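PDB 2EAB: alpha-fucosidase from Bifidobacterium bifidum, which probably releases alpha-1,2-linked L-fucose from glycans by hydrolysis, this chain being the family 95 glycoside hydrolase catalytic portion of a longer, probably membrane-anchored protein. Local coordinates for residues 603-615 against 627-639. Sequence-based numbering, arbitrary orientation.
Sequences LVGNTTDCSADNW and NANRSWSCAKSLL
Cys610 and Cys634 join in a disulfide, SG to SG 2.1 Å with a chi3 of 96°, which pins a long surface loop to the short helix 632-639 that follows it. The loop and helix belong to the family 95 catalytic domain but lie away from the bound calcium ion, against helices 525-546 and 577-596. Beside the disulfide, the Trp615 indole turns an edge to Cys634 SG, while one of its faces is covered by Arg630, whose CG sits 3.7 Å from the centroid of the six-membered ring. The arginine chain then bends at chi3 (-70°), and NH1 reaches Asn614 O at 2.8 Å, nearly within the guanidinium plane; the same NH1 also binds Asp625 O. Trp615 NE1 is engaged by Val543 O.

Asn629 extends its amide into the loop because CG stands anti to the backbone N (chi1 -176°). ND2 donates nearly in its own plane to Thr608 O at 2.9 Å and to Asn606 O at 3.0 Å, while OD1 closes an Asx turn with Ser631 N and also accepts from the hydroxyl of Ser631, the N-cap residue of the helix. Replacing Asn629 with an alanine would probably leave both loop carbonyls without this donor and deprive the Ser631 hydroxyl of its acceptor. Asn614 ND2 likewise bridges the segments, donating to Asp609 O and Asn629 O. At the other end, Leu603 CB lies over a face of Trp632, and Val604 O accepts from both Ser633 N and, at 2.7 Å from above the carbonyl plane, Ser633 OG.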
loop_
_atom_site.group_PDB
_atom_site.type_symbol
_atom_site.label_atom_id
_atom_site.label_comp_id
_atom_site.label_asym_id
_atom_site.label_seq_id
_atom_site.Cartn_x
_atom_site.Cartn_y
_atom_site.Cartn_z
ATOM N N LEU A 603 17.257 -13.685 -22.866
ATOM C CA LEU A 603 17.711 -13.681 -21.470
ATOM C C LEU A 603 17.124 -14.803 -20.611
ATOM O O LEU A 603 17.625 -15.082 -19.521
ATOM C CB LEU A 603 17.450 -12.312 -20.826
ATOM C CG LEU A 603 18.211 -11.141 -21.459
ATOM C CD1 LEU A 603 17.829 -9.824 -20.806
ATOM C CD2 LEU A 603 19.722 -11.346 -21.399
ATOM N N VAL A 604 16.075 -15.451 -21.106
ATOM C CA VAL A 604 15.440 -16.552 -20.379
ATOM C C VAL A 604 16.409 -17.727 -20.222
ATOM O O VAL A 604 16.552 -18.285 -19.131
ATOM C CB VAL A 604 14.125 -17.004 -21.068
ATOM C CG1 VAL A 604 13.578 -18.286 -20.446
ATOM C CG2 VAL A 604 13.084 -15.898 -20.991
ATOM N N GLY A 605 17.071 -18.093 -21.318
ATOM C CA GLY A 605 18.017 -19.200 -21.317
ATOM C C GLY A 605 17.379 -20.518 -20.934
ATOM O O GLY A 605 16.230 -20.800 -21.286
ATOM N N ASN A 606 18.130 -21.317 -20.184
ATOM C CA ASN A 606 17.743 -22.682 -19.852
ATOM C C ASN A 606 18.599 -23.201 -18.701
ATOM O O ASN A 606 19.404 -22.456 -18.139
ATOM C CB ASN A 606 17.878 -23.589 -21.087
ATOM C CG ASN A 606 19.297 -23.617 -21.643
ATOM O OD1 ASN A 606 20.276 -23.674 -20.895
ATOM N ND2 ASN A 606 19.411 -23.589 -22.967
ATOM N N THR A 607 18.434 -24.476 -18.360
ATOM C CA THR A 607 19.205 -25.083 -17.275
ATOM C C THR A 607 20.256 -26.078 -17.780
ATOM O O THR A 607 20.661 -26.990 -17.053
ATOM C CB THR A 607 18.289 -25.750 -16.225
ATOM O OG1 THR A 607 17.514 -26.779 -16.852
ATOM C CG2 THR A 607 17.354 -24.722 -15.596
ATOM N N THR A 608 20.694 -25.893 -19.022
ATOM C CA THR A 608 21.732 -26.732 -19.616
ATOM C C THR A 608 23.104 -26.236 -19.173
ATOM O O THR A 608 23.405 -25.046 -19.297
ATOM C CB THR A 608 21.644 -26.724 -21.156
ATOM O OG1 THR A 608 20.319 -27.087 -21.560
ATOM C CG2 THR A 608 22.648 -27.700 -21.774
ATOM N N ASP A 609 23.930 -27.152 -18.664
ATOM C CA ASP A 609 25.255 -26.813 -18.127
ATOM C C ASP A 609 25.132 -25.701 -17.085
ATOM O O ASP A 609 25.857 -24.701 -17.112
ATOM C CB ASP A 609 26.228 -26.442 -19.253
ATOM C CG ASP A 609 26.422 -27.571 -20.248
ATOM O OD1 ASP A 609 26.599 -28.729 -19.809
ATOM O OD2 ASP A 609 26.390 -27.300 -21.466
ATOM N N CYS A 610 24.196 -25.909 -16.167
ATOM C CA CYS A 610 23.844 -24.922 -15.165
ATOM C C CYS A 610 24.341 -25.377 -13.803
ATOM O O CYS A 610 23.940 -26.427 -13.299
ATOM C CB CYS A 610 22.332 -24.715 -15.162
ATOM S SG CYS A 610 21.715 -23.609 -13.894
ATOM N N SER A 611 25.224 -24.570 -13.221
ATOM C CA SER A 611 25.884 -24.892 -11.966
ATOM C C SER A 611 26.198 -23.603 -11.227
ATOM O O SER A 611 26.481 -22.583 -11.851
ATOM C CB SER A 611 27.191 -25.634 -12.254
ATOM O OG SER A 611 27.983 -25.751 -11.086
ATOM N N ALA A 612 26.171 -23.660 -9.899
ATOM C CA ALA A 612 26.580 -22.519 -9.080
ATOM C C ALA A 612 28.044 -22.156 -9.325
ATOM O O ALA A 612 28.452 -21.021 -9.076
ATOM C CB ALA A 612 26.328 -22.793 -7.609
ATOM N N ASP A 613 28.820 -23.116 -9.832
ATOM C CA ASP A 613 30.206 -22.871 -10.228
ATOM C C ASP A 613 30.322 -21.854 -11.369
ATOM O O ASP A 613 31.386 -21.261 -11.565
ATOM C CB ASP A 613 30.895 -24.179 -10.637
ATOM C CG ASP A 613 31.185 -25.090 -9.457
ATOM O OD1 ASP A 613 31.208 -24.612 -8.304
ATOM O OD2 ASP A 613 31.410 -26.297 -9.690
ATOM N N ASN A 614 29.232 -21.653 -12.113
ATOM C CA ASN A 614 29.203 -20.688 -13.216
ATOM C C ASN A 614 29.348 -19.240 -12.755
ATOM O O ASN A 614 29.552 -18.349 -13.576
ATOM C CB ASN A 614 27.916 -20.831 -14.039
ATOM C CG ASN A 614 27.775 -22.197 -14.692
ATOM O OD1 ASN A 614 28.696 -23.022 -14.667
ATOM N ND2 ASN A 614 26.613 -22.439 -15.287
ATOM N N TRP A 615 29.230 -19.015 -11.447
ATOM C CA TRP A 615 29.316 -17.671 -10.873
ATOM C C TRP A 615 30.715 -17.300 -10.366
ATOM O O TRP A 615 30.896 -16.250 -9.747
ATOM C CB TRP A 615 28.248 -17.473 -9.786
ATOM C CG TRP A 615 26.974 -16.937 -10.359
ATOM C CD1 TRP A 615 26.535 -15.640 -10.311
ATOM C CD2 TRP A 615 25.986 -17.669 -11.096
ATOM N NE1 TRP A 615 25.335 -15.525 -10.967
ATOM C CE2 TRP A 615 24.972 -16.753 -11.458
ATOM C CE3 TRP A 615 25.851 -19.012 -11.478
ATOM C CZ2 TRP A 615 23.841 -17.136 -12.184
ATOM C CZ3 TRP A 615 24.725 -19.393 -12.207
ATOM C CH2 TRP A 615 23.734 -18.458 -12.549
ATOM N N ASN A 627 31.546 -17.190 -20.819
ATOM C CA ASN A 627 30.554 -17.919 -21.612
ATOM C C ASN A 627 29.666 -18.902 -20.844
ATOM O O ASN A 627 28.794 -19.543 -21.435
ATOM C CB ASN A 627 31.248 -18.647 -22.772
ATOM C CG ASN A 627 32.071 -17.712 -23.639
ATOM O OD1 ASN A 627 31.637 -16.607 -23.970
ATOM N ND2 ASN A 627 33.265 -18.154 -24.017
ATOM N N ALA A 628 29.883 -19.022 -19.537
ATOM C CA ALA A 628 29.104 -19.950 -18.716
ATOM C C ALA A 628 27.639 -19.522 -18.630
ATOM O O ALA A 628 27.323 -18.338 -18.735
ATOM C CB ALA A 628 29.709 -20.076 -17.332
ATOM N N ASN A 629 26.754 -20.500 -18.456
ATOM C CA ASN A 629 25.326 -20.242 -18.351
ATOM C C ASN A 629 24.988 -19.523 -17.046
ATOM O O ASN A 629 25.045 -20.119 -15.974
ATOM C CB ASN A 629 24.551 -21.560 -18.473
ATOM C CG ASN A 629 23.042 -21.368 -18.467
ATOM O OD1 ASN A 629 22.532 -20.253 -18.318
ATOM N ND2 ASN A 629 22.317 -22.469 -18.624
ATOM N N ARG A 630 24.655 -18.240 -17.153
ATOM C CA ARG A 630 24.161 -17.461 -16.017
ATOM C C ARG A 630 22.815 -16.842 -16.378
ATOM O O ARG A 630 22.467 -15.754 -15.917
ATOM C CB ARG A 630 25.176 -16.393 -15.592
ATOM C CG ARG A 630 26.430 -16.973 -14.964
ATOM C CD ARG A 630 27.407 -15.899 -14.525
ATOM N NE ARG A 630 28.038 -15.215 -15.654
ATOM C CZ ARG A 630 29.170 -15.598 -16.242
ATOM N NH1 ARG A 630 29.824 -16.670 -15.813
ATOM N NH2 ARG A 630 29.650 -14.897 -17.261
ATOM N N SER A 631 22.056 -17.557 -17.206
ATOM C CA SER A 631 20.745 -17.099 -17.650
ATOM C C SER A 631 19.755 -17.043 -16.491
ATOM O O SER A 631 19.977 -17.642 -15.429
ATOM C CB SER A 631 20.204 -18.007 -18.754
ATOM O OG SER A 631 19.930 -19.305 -18.255
ATOM N N TRP A 632 18.651 -16.341 -16.705
ATOM C CA TRP A 632 17.641 -16.217 -15.666
ATOM C C TRP A 632 17.094 -17.573 -15.220
ATOM O O TRP A 632 16.924 -17.803 -14.025
ATOM C CB TRP A 632 16.505 -15.301 -16.108
ATOM C CG TRP A 632 16.934 -13.880 -16.343
ATOM C CD1 TRP A 632 18.127 -13.297 -15.995
ATOM C CD2 TRP A 632 16.155 -12.855 -16.963
ATOM N NE1 TRP A 632 18.135 -11.977 -16.373
ATOM C CE2 TRP A 632 16.933 -11.678 -16.963
ATOM C CE3 TRP A 632 14.867 -12.817 -17.518
ATOM C CZ2 TRP A 632 16.471 -10.478 -17.510
ATOM C CZ3 TRP A 632 14.407 -11.621 -18.058
ATOM C CH2 TRP A 632 15.208 -10.470 -18.047
ATOM N N SER A 633 16.833 -18.474 -16.171
ATOM C CA SER A 633 16.354 -19.824 -15.841
ATOM C C SER A 633 17.369 -20.594 -15.001
ATOM O O SER A 633 17.004 -21.278 -14.042
ATOM C CB SER A 633 16.028 -20.623 -17.105
ATOM O OG SER A 633 14.961 -20.026 -17.823
ATOM N N CYS A 634 18.644 -20.483 -15.367
ATOM C CA CYS A 634 19.701 -21.155 -14.631
ATOM C C CYS A 634 19.791 -20.622 -13.203
ATOM O O CYS A 634 19.730 -21.390 -12.244
ATOM C CB CYS A 634 21.036 -21.006 -15.355
ATOM S SG CYS A 634 22.410 -21.733 -14.443
ATOM N N ALA A 635 19.901 -19.302 -13.065
ATOM C CA ALA A 635 20.007 -18.672 -11.749
ATOM C C ALA A 635 18.825 -19.058 -10.858
ATOM O O ALA A 635 19.004 -19.442 -9.701
ATOM C CB ALA A 635 20.109 -17.155 -11.883
ATOM N N LYS A 636 17.617 -18.984 -11.414
ATOM C CA LYS A 636 16.399 -19.298 -10.669
ATOM C C LYS A 636 16.425 -20.736 -10.143
ATOM O O LYS A 636 16.044 -20.995 -8.998
ATOM C CB LYS A 636 15.179 -19.079 -11.565
ATOM C CG LYS A 636 13.845 -19.434 -10.942
ATOM C CD LYS A 636 12.709 -19.038 -11.864
ATOM C CE LYS A 636 11.398 -19.658 -11.430
ATOM N NZ LYS A 636 11.339 -21.108 -11.742
ATOM N N SER A 637 16.895 -21.662 -10.980
ATOM C CA SER A 637 16.927 -23.085 -10.637
ATOM C C SER A 637 17.940 -23.420 -9.542
ATOM O O SER A 637 17.860 -24.487 -8.931
ATOM C CB SER A 637 17.221 -23.933 -11.883
ATOM O OG SER A 637 18.597 -23.902 -12.224
ATOM N N LEU A 638 18.892 -22.521 -9.306
ATOM C CA LEU A 638 19.978 -22.780 -8.362
ATOM C C LEU A 638 19.743 -22.224 -6.967
ATOM O O LEU A 638 20.516 -22.509 -6.049
ATOM C CB LEU A 638 21.300 -22.251 -8.914
ATOM C CG LEU A 638 21.847 -22.950 -10.159
ATOM C CD1 LEU A 638 23.006 -22.150 -10.720
ATOM C CD2 LEU A 638 22.265 -24.388 -9.864
ATOM N N LEU A 639 18.687 -21.432 -6.799
ATOM C CA LEU A 639 18.418 -20.804 -5.507
ATOM C C LEU A 639 17.915 -21.799 -4.471
ATOM O O LEU A 639 18.272 -21.706 -3.290
ATOM C CB LEU A 639 17.443 -19.636 -5.663
ATOM C CG LEU A 639 17.991 -18.416 -6.412
ATOM C CD1 LEU A 639 16.856 -17.501 -6.825
ATOM C CD2 LEU A 639 19.015 -17.651 -5.575
HETATM O O HOH W 1 27.549 -23.272 -18.703
#